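Local structure of erythromycin C-12 hydroxylase (Saccharopolyspora erythraea, 2JJN) at residues A29-L34 with W315-N320; S112-R117 with V145-E150; Y284-P289 with I392-R397. The protein hydroxylates erythromycin D at C-12 of its macrolactone ring to give erythromycin C, using heme b, molecular oxygen and NADPH. The protein carries 2 engineered substitutions. All coordinates share one frame; numbering follows the deposited sequence. Where two conformers were deposited one is given.

Contact 1: A29-L34 with W315-N320; sequences ALLDWL and WVLSAN
The A helix of the cytochrome P450 fold (27-40) meets the short K' helix (316-320) where L30, L31 and L34 pack on W315, L317 and S318. The two segments cross at -71°, their axes 10.1 Å apart, a separation spanned by leucine side chains. L317 is the shared partner: chi1 of 173° sets its CG anti to the backbone N, and the two methyls beyond it touch all three leucines. Its CD2 lies 3.7 Å from L34 CD1 and also touches L30 CD2, while its CD1 sits 3.9 Å from L31 CD2. L34 crosses both L317 and W315 at about a right angle. Its second methyl, CD2, lies over one face of the indole as a CH-pi contact, 4.3 Å from the centroid of the W315 six-membered ring and displaced toward the rim. L30 CD2 comes obliquely to the same ring, 4.3 Å from W315 CZ3. S318 is small enough to let L34 CB approach its OG at 4.0 Å. No hydrogen bond joins the segments, for the polar atoms are served elsewhere: W315 NE1 bonds to H52, S318 OG to the F54 carbonyl and R38. Cohesion therefore comes from largely buried methyl groups and one aromatic face, that is, from dispersion and the hydrophobic effect.

Contact 2: S112-R117 with V145-E150; sequences SDLEPR and VTIVAE
R117 and I147 mark the closest backbone approach, 7.7 Å between their CA atoms, just beyond a type I turn from S112 to E115 that leads into helix 115-127. R117 does the bridging. Its chain leaves with CG anti to the backbone N and bends at chi2 (66°), which places CD, and it meets E150 at about a right angle. The guanidinium grips the carboxylate side-on: R117 NE donates to E150 OE1 at 2.8 Å, and R117 NH2 donates to E150 OE2, also at 2.8 Å. Both oxygens use their syn lone pairs, and the two flat groups are only 6° from coplanar, so the paired, nearly straight bonds resist rotation of either. The remaining nitrogen, NH1, forms a salt bridge with D120. Beneath the charges the contact turns apolar, since the arginine's methylene CG rests 3.8 Å from I147 CD1. L114 and I147 slide past each other in opposite directions, L114 CD1 touching I147 CG2 at 4.1 Å; L114 also reaches L358 of helix 356-374. Partly exposed charges over aliphatic contacts suit a pair of helices near the surface, here helices D and E of the conserved four-helix bundle of the cytochrome P450 fold, completed by helices 228-259 and 356-374.

Contact 3: Y284-P289 with I392-R397; sequences YRPPFP and IVLGTR. With HEM (protoporphyrin IX containing Fe), chain B.
One carbonyl oxygen, P287 O, receives both an amide and a CA-H donor from the facing loop: L394 N gives a hydrogen bond of 3.0 Å, and V393 CA makes a CA-H...O contact at 3.2 Å. The amide stands above the carbonyl plane, 35° out of it, while its N-H points fairly straight at the oxygen (162°). Three residues in four are prolines, P286, P287 and P289; none of these has an N-H to offer, so at these positions the main chain can only accept. L394 carries most of the apolar packing: its CB lies 3.4 Å from P286 O, chi1 of -176° sets CG anti to the backbone N, and from there CD2 comes to 3.7 Å from R285 CA. N252 of helix 228-259 ties the loops together again, its side-chain ND2 bonding to the carbonyls of both R285 and L394. On the heme side F288 turns its ring edge to the porphyrin, F288 CD1 being 3.8 Å from HEM CHB, and the water on the iron lies near the plane of the same ring. V393 CG1 approaches that ring obliquely, 3.8 Å from F288 CE2. P287 CD rests 3.8 Å from the heme methyl CMB. Carbonyl-directed bonding behind and apolar surfaces in front are consistent with a well-held, largely apolar wall beside the heme, on the side where the iron carries its water and where P450s activate oxygen.

In the fold
Contacts 1 and 3 are neighbours, their centres about 11 Å apart, and they touch: L317 N probably bonds to P289 O at 3.0 Å, while the L317 side chain packs on P286. The K' helix of contact 1 thus backs the heme-lining loop of contact 3, and through it the A helix is linked to the pocket wall. Along the chain their segments alternate, so the two closures overlap along the sequence. Contact 2 lies across the chain's centre from contact 1, about 33 Å centre to centre, and about 23 Å from contact 3. It is a local closure within the span between 29-34 and 315-320, complete before 284-289 begins. Helix 228-259 borders contacts 2 and 3, joining the helical bundle to the heme pocket.

Contact 1: A29-L34 with W315-N320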
loop_
_atom_site.group_PDB
_atom_site.type_symbol
_atom_site.label_atom_id
_atom_site.label_comp_id
_atom_site.label_asym_id
_atom_site.label_seq_id
_atom_site.Cartn_x
_atom_site.Cartn_y
_atom_site.Cartn_z
ATOM N N ALA A 29 -17.091 -6.664 11.091
ATOM C CA ALA A 29 -18.365 -6.287 10.462
ATOM C C ALA A 29 -18.181 -6.118 8.960
ATOM O O ALA A 29 -19.060 -6.513 8.177
ATOM C CB ALA A 29 -18.929 -4.996 11.080
ATOM N N LEU A 30 -17.053 -5.538 8.565
ATOM C CA LEU A 30 -16.764 -5.341 7.143
ATOM C C LEU A 30 -16.622 -6.694 6.471
ATOM O O LEU A 30 -17.209 -6.901 5.432
ATOM C CB LEU A 30 -15.492 -4.516 6.969
ATOM C CG LEU A 30 -15.060 -4.331 5.504
ATOM C CD1 LEU A 30 -16.177 -3.630 4.736
ATOM C CD2 LEU A 30 -13.772 -3.493 5.475
ATOM N N LEU A 31 -15.820 -7.597 7.042
ATOM C CA LEU A 31 -15.639 -8.912 6.436
ATOM C C LEU A 31 -16.942 -9.669 6.295
ATOM O O LEU A 31 -17.191 -10.305 5.267
ATOM C CB LEU A 31 -14.604 -9.734 7.237
ATOM C CG LEU A 31 -13.192 -9.152 7.135
ATOM C CD1 LEU A 31 -12.301 -9.826 8.143
ATOM C CD2 LEU A 31 -12.600 -9.267 5.729
ATOM N N ASP A 32 -17.786 -9.602 7.329
ATOM C CA ASP A 32 -19.051 -10.349 7.302
ATOM C C ASP A 32 -19.915 -9.801 6.154
ATOM O O ASP A 32 -20.523 -10.566 5.391
ATOM C CB ASP A 32 -19.754 -10.181 8.658
ATOM C CG ASP A 32 -19.147 -11.078 9.748
ATOM O OD1 ASP A 32 -18.348 -11.985 9.414
ATOM O OD2 ASP A 32 -19.510 -10.886 10.930
ATOM N N TRP A 33 -19.947 -8.476 6.021
ATOM C CA TRP A 33 -20.714 -7.835 4.952
ATOM C C TRP A 33 -20.193 -8.219 3.575
ATOM O O TRP A 33 -20.970 -8.542 2.669
ATOM C CB TRP A 33 -20.734 -6.331 5.159
ATOM C CG TRP A 33 -21.560 -5.550 4.181
ATOM C CD1 TRP A 33 -22.913 -5.292 4.273
ATOM C CD2 TRP A 33 -21.091 -4.878 3.012
ATOM N NE1 TRP A 33 -23.308 -4.496 3.222
ATOM C CE2 TRP A 33 -22.223 -4.246 2.420
ATOM C CE3 TRP A 33 -19.844 -4.755 2.389
ATOM C CZ2 TRP A 33 -22.135 -3.493 1.235
ATOM C CZ3 TRP A 33 -19.761 -4.004 1.166
ATOM C CH2 TRP A 33 -20.907 -3.365 0.640
ATOM N N LEU A 34 -18.884 -8.132 3.396
ATOM C CA LEU A 34 -18.315 -8.539 2.112
ATOM C C LEU A 34 -18.687 -9.972 1.775
ATOM O O LEU A 34 -18.976 -10.262 0.602
ATOM C CB LEU A 34 -16.795 -8.423 2.182
ATOM C CG LEU A 34 -16.282 -6.979 2.293
ATOM C CD1 LEU A 34 -14.746 -6.967 2.551
ATOM C CD2 LEU A 34 -16.610 -6.147 1.039
ATOM N N TRP A 315 -12.687 -4.824 -4.746
ATOM C CA TRP A 315 -12.404 -5.131 -3.343
ATOM C C TRP A 315 -11.433 -6.298 -3.241
ATOM O O TRP A 315 -11.803 -7.481 -3.153
ATOM C CB TRP A 315 -13.704 -5.408 -2.603
ATOM C CG TRP A 315 -14.436 -4.169 -2.202
ATOM C CD1 TRP A 315 -15.322 -3.495 -2.948
ATOM C CD2 TRP A 315 -14.321 -3.489 -0.948
ATOM N NE1 TRP A 315 -15.818 -2.385 -2.217
ATOM C CE2 TRP A 315 -15.202 -2.372 -0.989
ATOM C CE3 TRP A 315 -13.518 -3.691 0.192
ATOM C CZ2 TRP A 315 -15.327 -1.470 0.081
ATOM C CZ3 TRP A 315 -13.657 -2.813 1.263
ATOM C CH2 TRP A 315 -14.550 -1.715 1.201
ATOM N N VAL A 316 -10.141 -5.950 -3.270
ATOM C CA VAL A 316 -9.102 -6.975 -3.088
ATOM C C VAL A 316 -9.290 -7.722 -1.743
ATOM O O VAL A 316 -9.057 -8.922 -1.644
ATOM C CB VAL A 316 -7.705 -6.356 -3.257
ATOM C CG1 VAL A 316 -6.628 -7.201 -2.586
ATOM C CG2 VAL A 316 -7.430 -6.238 -4.784
ATOM N N LEU A 317 -9.711 -7.011 -0.701
ATOM C CA LEU A 317 -9.943 -7.663 0.594
ATOM C C LEU A 317 -10.979 -8.753 0.454
ATOM O O LEU A 317 -10.795 -9.844 1.019
ATOM C CB LEU A 317 -10.410 -6.631 1.605
ATOM C CG LEU A 317 -10.836 -7.220 2.955
ATOM C CD1 LEU A 317 -9.632 -7.963 3.636
ATOM C CD2 LEU A 317 -11.348 -6.099 3.850
ATOM N N SER A 318 -12.069 -8.479 -0.271
ATOM C CA SER A 318 -13.093 -9.514 -0.443
ATOM C C SER A 318 -12.571 -10.665 -1.312
ATOM O O SER A 318 -12.786 -11.850 -1.000
ATOM C CB SER A 318 -14.285 -8.843 -1.101
ATOM O OG SER A 318 -15.366 -9.776 -1.299
ATOM N N ALA A 319 -11.897 -10.330 -2.411
ATOM C CA ALA A 319 -11.285 -11.368 -3.281
ATOM C C ALA A 319 -10.384 -12.260 -2.491
ATOM O O ALA A 319 -10.366 -13.485 -2.702
ATOM C CB ALA A 319 -10.489 -10.694 -4.423
ATOM N N ASN A 320 -9.575 -11.668 -1.590
ATOM C CA ASN A 320 -8.606 -12.470 -0.825
ATOM C C ASN A 320 -9.281 -13.396 0.201
ATOM O O ASN A 320 -8.652 -14.309 0.693
ATOM C CB ASN A 320 -7.655 -11.541 -0.090
ATOM C CG ASN A 320 -6.609 -10.868 -1.000
ATOM O OD1 ASN A 320 -6.554 -11.079 -2.211
ATOM N ND2 ASN A 320 -5.779 -10.010 -0.362
#

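Contact 2: S112-R117 with V145-E150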
loop_
_atom_site.group_PDB
_atom_site.type_symbol
_atom_site.label_atom_id
_atom_site.label_comp_id
_atom_site.label_asym_id
_atom_site.label_seq_id
_atom_site.Cartn_x
_atom_site.Cartn_y
_atom_site.Cartn_z
ATOM N N SER A 112 17.606 -4.517 -3.805
ATOM C CA SER A 112 18.301 -5.490 -2.970
ATOM C C SER A 112 19.503 -4.892 -2.199
ATOM O O SER A 112 19.784 -5.276 -1.045
ATOM C CB SER A 112 18.689 -6.708 -3.810
ATOM O OG SER A 112 19.614 -6.317 -4.817
ATOM N N ASP A 113 20.202 -3.939 -2.825
ATOM C CA ASP A 113 21.316 -3.245 -2.154
ATOM C C ASP A 113 20.908 -2.471 -0.886
ATOM O O ASP A 113 21.785 -2.079 -0.082
ATOM C CB ASP A 113 21.973 -2.271 -3.129
ATOM C CG ASP A 113 22.923 -2.971 -4.105
ATOM O OD1 ASP A 113 23.207 -4.192 -3.997
ATOM O OD2 ASP A 113 23.389 -2.234 -5.008
ATOM N N LEU A 114 19.598 -2.227 -0.725
ATOM C CA LEU A 114 19.120 -1.514 0.448
ATOM C C LEU A 114 19.109 -2.369 1.724
ATOM O O LEU A 114 18.924 -1.821 2.796
ATOM C CB LEU A 114 17.714 -0.964 0.225
ATOM C CG LEU A 114 17.619 0.178 -0.812
ATOM C CD1 LEU A 114 16.186 0.483 -1.169
ATOM C CD2 LEU A 114 18.322 1.436 -0.370
ATOM N N GLU A 115 19.261 -3.679 1.596
ATOM C CA GLU A 115 19.046 -4.556 2.753
ATOM C C GLU A 115 19.873 -4.148 3.984
ATOM O O GLU A 115 19.317 -3.995 5.081
ATOM C CB GLU A 115 19.240 -6.050 2.429
ATOM C CG GLU A 115 19.096 -6.913 3.657
ATOM C CD GLU A 115 19.075 -8.403 3.358
ATOM O OE1 GLU A 115 19.120 -8.770 2.164
ATOM O OE2 GLU A 115 19.044 -9.214 4.316
ATOM N N PRO A 116 21.188 -4.032 3.844
ATOM C CA PRO A 116 21.951 -3.642 5.036
ATOM C C PRO A 116 21.472 -2.330 5.678
ATOM O O PRO A 116 21.368 -2.230 6.949
ATOM C CB PRO A 116 23.393 -3.526 4.515
ATOM C CG PRO A 116 23.436 -4.409 3.291
ATOM C CD PRO A 116 22.046 -4.220 2.663
ATOM N N ARG A 117 21.166 -1.305 4.872
ATOM C CA ARG A 117 20.670 -0.039 5.473
ATOM C C ARG A 117 19.294 -0.219 6.164
ATOM O O ARG A 117 19.016 0.362 7.223
ATOM C CB ARG A 117 20.638 1.120 4.440
ATOM C CG ARG A 117 20.084 2.399 5.024
ATOM C CD ARG A 117 20.972 2.984 6.105
ATOM N NE ARG A 117 20.494 4.323 6.459
ATOM C CZ ARG A 117 20.636 4.897 7.650
ATOM N NH1 ARG A 117 21.302 4.273 8.625
ATOM N NH2 ARG A 117 20.124 6.108 7.866
ATOM N N VAL A 145 9.867 5.670 5.368
ATOM C CA VAL A 145 10.185 7.087 5.023
ATOM C C VAL A 145 11.704 7.277 4.864
ATOM O O VAL A 145 12.185 7.905 3.894
ATOM C CB VAL A 145 9.700 8.177 6.087
ATOM C CG1 VAL A 145 8.291 8.098 6.385
ATOM C CG2 VAL A 145 10.514 8.182 7.357
ATOM N N THR A 146 12.445 6.764 5.844
ATOM C CA THR A 146 13.878 6.945 5.910
ATOM C C THR A 146 14.489 6.263 4.717
ATOM O O THR A 146 15.340 6.855 4.020
ATOM C CB THR A 146 14.441 6.382 7.248
ATOM O OG1 THR A 146 13.963 7.232 8.294
ATOM C CG2 THR A 146 15.959 6.420 7.264
ATOM N N ILE A 147 14.040 5.038 4.460
ATOM C CA ILE A 147 14.614 4.244 3.378
ATOM C C ILE A 147 14.329 4.839 2.005
ATOM O O ILE A 147 15.257 4.975 1.180
ATOM C CB ILE A 147 14.185 2.772 3.505
ATOM C CG1 ILE A 147 14.747 2.216 4.831
ATOM C CG2 ILE A 147 14.660 1.921 2.334
ATOM C CD1 ILE A 147 16.291 2.241 4.931
ATOM N N VAL A 148 13.078 5.197 1.754
ATOM C CA VAL A 148 12.774 5.668 0.385
ATOM C C VAL A 148 13.351 7.068 0.180
ATOM O O VAL A 148 13.782 7.400 -0.950
ATOM C CB VAL A 148 11.258 5.554 0.040
ATOM C CG1 VAL A 148 10.923 6.329 -1.236
ATOM C CG2 VAL A 148 10.863 4.091 -0.095
ATOM N N ALA A 149 13.410 7.894 1.224
ATOM C CA ALA A 149 14.063 9.207 1.081
ATOM C C ALA A 149 15.537 9.024 0.710
ATOM O O ALA A 149 16.047 9.693 -0.193
ATOM C CB ALA A 149 13.911 10.060 2.325
ATOM N N GLU A 150 16.219 8.064 1.330
ATOM C CA GLU A 150 17.632 7.851 1.001
ATOM C C GLU A 150 17.793 7.267 -0.401
ATOM O O GLU A 150 18.746 7.591 -1.160
ATOM C CB GLU A 150 18.262 6.923 2.034
ATOM C CG GLU A 150 18.435 7.646 3.349
ATOM C CD GLU A 150 19.080 6.796 4.447
ATOM O OE1 GLU A 150 19.440 5.618 4.176
ATOM O OE2 GLU A 150 19.221 7.339 5.568
#

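Contact 3: Y284-P289 with I392-R397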
loop_
_atom_site.group_PDB
_atom_site.type_symbol
_atom_site.label_atom_id
_atom_site.label_comp_id
_atom_site.label_asym_id
_atom_site.label_seq_id
_atom_site.Cartn_x
_atom_site.Cartn_y
_atom_site.Cartn_z
ATOM N N TYR A 284 -4.256 -11.816 4.017
ATOM C CA TYR A 284 -5.236 -11.766 5.058
ATOM C C TYR A 284 -5.724 -10.334 5.373
ATOM O O TYR A 284 -6.932 -10.126 5.588
ATOM C CB TYR A 284 -4.589 -12.460 6.285
ATOM C CG TYR A 284 -5.510 -12.835 7.406
ATOM C CD1 TYR A 284 -6.389 -13.898 7.263
ATOM C CD2 TYR A 284 -5.423 -12.170 8.614
ATOM C CE1 TYR A 284 -7.204 -14.267 8.359
ATOM C CE2 TYR A 284 -6.217 -12.535 9.699
ATOM C CZ TYR A 284 -7.077 -13.550 9.560
ATOM O OH TYR A 284 -7.853 -13.838 10.691
ATOM N N ARG A 285 -4.777 -9.402 5.415
ATOM C CA ARG A 285 -5.058 -8.011 5.792
ATOM C C ARG A 285 -4.304 -7.087 4.805
ATOM O O ARG A 285 -3.349 -6.416 5.164
ATOM C CB ARG A 285 -4.637 -7.772 7.237
ATOM C CG ARG A 285 -5.672 -8.263 8.249
ATOM C CD ARG A 285 -5.181 -8.036 9.649
ATOM N NE ARG A 285 -6.318 -8.200 10.584
ATOM C CZ ARG A 285 -6.262 -8.875 11.732
ATOM N NH1 ARG A 285 -5.153 -9.485 12.158
ATOM N NH2 ARG A 285 -7.372 -8.925 12.491
ATOM N N PRO A 286 -4.774 -7.049 3.571
ATOM C CA PRO A 286 -4.128 -6.206 2.513
ATOM C C PRO A 286 -4.160 -4.743 2.926
ATOM O O PRO A 286 -5.204 -4.251 3.308
ATOM C CB PRO A 286 -5.010 -6.438 1.280
ATOM C CG PRO A 286 -6.333 -6.950 1.801
ATOM C CD PRO A 286 -5.964 -7.761 3.062
ATOM N N PRO A 287 -3.016 -4.055 2.881
ATOM C CA PRO A 287 -3.011 -2.642 3.256
ATOM C C PRO A 287 -3.977 -1.802 2.445
ATOM O O PRO A 287 -4.592 -0.902 3.018
ATOM C CB PRO A 287 -1.551 -2.251 3.020
ATOM C CG PRO A 287 -0.773 -3.554 3.302
ATOM C CD PRO A 287 -1.653 -4.587 2.708
ATOM N N PHE A 288 -4.129 -2.105 1.142
ATOM C CA PHE A 288 -5.094 -1.395 0.313
ATOM C C PHE A 288 -6.200 -2.393 -0.012
ATOM O O PHE A 288 -6.020 -3.279 -0.842
ATOM C CB PHE A 288 -4.454 -0.955 -0.997
ATOM C CG PHE A 288 -3.566 0.222 -0.891
ATOM C CD1 PHE A 288 -2.366 0.212 -1.574
ATOM C CD2 PHE A 288 -3.942 1.348 -0.194
ATOM C CE1 PHE A 288 -1.522 1.339 -1.547
ATOM C CE2 PHE A 288 -3.098 2.476 -0.135
ATOM C CZ PHE A 288 -1.895 2.445 -0.811
ATOM N N PRO A 289 -7.317 -2.332 0.689
ATOM C CA PRO A 289 -8.378 -3.331 0.450
ATOM C C PRO A 289 -9.164 -3.130 -0.830
ATOM O O PRO A 289 -9.898 -4.057 -1.272
ATOM C CB PRO A 289 -9.278 -3.160 1.702
ATOM C CG PRO A 289 -9.034 -1.780 2.146
ATOM C CD PRO A 289 -7.595 -1.494 1.885
ATOM N N ILE A 392 -9.938 3.961 3.265
ATOM C CA ILE A 392 -8.843 3.800 2.315
ATOM C C ILE A 392 -7.952 2.584 2.611
ATOM O O ILE A 392 -7.892 1.660 1.776
ATOM C CB ILE A 392 -7.993 5.081 2.157
ATOM C CG1 ILE A 392 -8.894 6.267 1.745
ATOM C CG2 ILE A 392 -6.840 4.849 1.166
ATOM C CD1 ILE A 392 -9.819 6.015 0.601
ATOM N N VAL A 393 -7.285 2.589 3.767
ATOM C CA VAL A 393 -6.376 1.500 4.135
ATOM C C VAL A 393 -6.983 0.624 5.210
ATOM O O VAL A 393 -7.907 1.029 5.952
ATOM C CB VAL A 393 -4.984 2.013 4.560
ATOM C CG1 VAL A 393 -4.318 2.815 3.454
ATOM C CG2 VAL A 393 -5.078 2.847 5.842
ATOM N N LEU A 394 -6.497 -0.616 5.265
ATOM C CA LEU A 394 -6.915 -1.550 6.297
ATOM C C LEU A 394 -5.804 -1.687 7.338
ATOM O O LEU A 394 -4.827 -2.371 7.116
ATOM C CB LEU A 394 -7.244 -2.924 5.653
ATOM C CG LEU A 394 -7.788 -3.951 6.620
ATOM C CD1 LEU A 394 -9.279 -3.661 6.916
ATOM C CD2 LEU A 394 -7.673 -5.380 6.069
ATOM N N GLY A 395 -5.926 -1.000 8.484
ATOM C CA GLY A 395 -4.791 -0.940 9.403
ATOM C C GLY A 395 -5.118 -0.066 10.592
ATOM O O GLY A 395 -6.248 0.414 10.734
ATOM N N THR A 396 -4.102 0.120 11.432
ATOM C CA THR A 396 -4.310 0.981 12.589
ATOM C C THR A 396 -3.329 2.137 12.573
ATOM O O THR A 396 -2.191 2.018 12.118
ATOM C CB THR A 396 -4.215 0.201 13.891
ATOM O OG1 THR A 396 -2.907 -0.333 14.038
ATOM C CG2 THR A 396 -5.256 -0.952 13.907
ATOM N N ARG A 397 -3.781 3.259 13.136
ATOM C CA ARG A 397 -2.974 4.470 13.138
ATOM C C ARG A 397 -1.766 4.398 14.086
ATOM O O ARG A 397 -0.729 4.986 13.829
ATOM C CB ARG A 397 -3.835 5.661 13.552
ATOM C CG ARG A 397 -4.936 5.932 12.530
ATOM C CD ARG A 397 -6.170 6.631 13.122
ATOM N NE ARG A 397 -5.799 7.889 13.753
ATOM C CZ ARG A 397 -6.609 8.601 14.539
ATOM N NH1 ARG A 397 -7.847 8.194 14.782
ATOM N NH2 ARG A 397 -6.170 9.733 15.074
HETATM C CHA HEM B . 0.995 -0.071 -7.475
HETATM C CHB HEM B . -0.032 -2.228 -3.219
HETATM C CHC HEM B . 4.386 -1.068 -1.601
HETATM C CHD HEM B . 5.092 1.754 -5.500
HETATM C C1A HEM B . 0.400 -0.805 -6.468
HETATM C C2A HEM B . -0.926 -1.426 -6.570
HETATM C C3A HEM B . -1.215 -2.003 -5.400
HETATM C C4A HEM B . -0.097 -1.772 -4.507
HETATM C CMA HEM B . -2.511 -2.753 -5.021
HETATM C CAA HEM B . -1.815 -1.437 -7.827
HETATM C CBA HEM B . -2.618 -0.156 -7.958
HETATM C CGA HEM B . -3.694 -0.253 -9.042
HETATM O O1A HEM B . -3.809 -1.318 -9.712
HETATM O O2A HEM B . -4.396 0.788 -9.239
HETATM C C1B HEM B . 1.099 -2.105 -2.410
HETATM C C2B HEM B . 1.255 -2.709 -1.112
HETATM C C3B HEM B . 2.491 -2.395 -0.660
HETATM C C4B HEM B . 3.109 -1.578 -1.697
HETATM C CMB HEM B . 0.115 -3.549 -0.497
HETATM C CAB HEM B . 3.202 -2.724 0.667
HETATM C CBB HEM B . 2.977 -3.855 1.255
HETATM C C1C HEM B . 4.955 -0.204 -2.512
HETATM C C2C HEM B . 6.273 0.397 -2.379
HETATM C C3C HEM B . 6.469 1.182 -3.460
HETATM C C4C HEM B . 5.284 1.084 -4.315
HETATM C CMC HEM B . 7.208 0.116 -1.173
HETATM C CAC HEM B . 7.667 2.085 -3.811
HETATM C CBC HEM B . 8.932 1.734 -3.583
HETATM C C1D HEM B . 4.041 1.515 -6.333
HETATM C C2D HEM B . 3.889 2.171 -7.591
HETATM C C3D HEM B . 2.652 1.602 -8.206
HETATM C C4D HEM B . 2.145 0.653 -7.260
HETATM C CMD HEM B . 4.818 3.259 -8.208
HETATM C CAD HEM B . 2.013 1.968 -9.558
HETATM C CBD HEM B . 2.502 1.030 -10.679
HETATM C CGD HEM B . 1.778 1.332 -11.954
HETATM O O1D HEM B . 0.760 2.045 -11.947
HETATM O O2D HEM B . 2.246 0.840 -13.003
HETATM N NA HEM B . 0.903 -1.059 -5.181
HETATM N NB HEM B . 2.231 -1.369 -2.747
HETATM N NC HEM B . 4.398 0.266 -3.686
HETATM N ND HEM B . 2.979 0.605 -6.158
HETATM FE FE HEM B . 2.681 -0.529 -4.499
HETATM O O HOH W 1 1.634 1.198 -3.585
#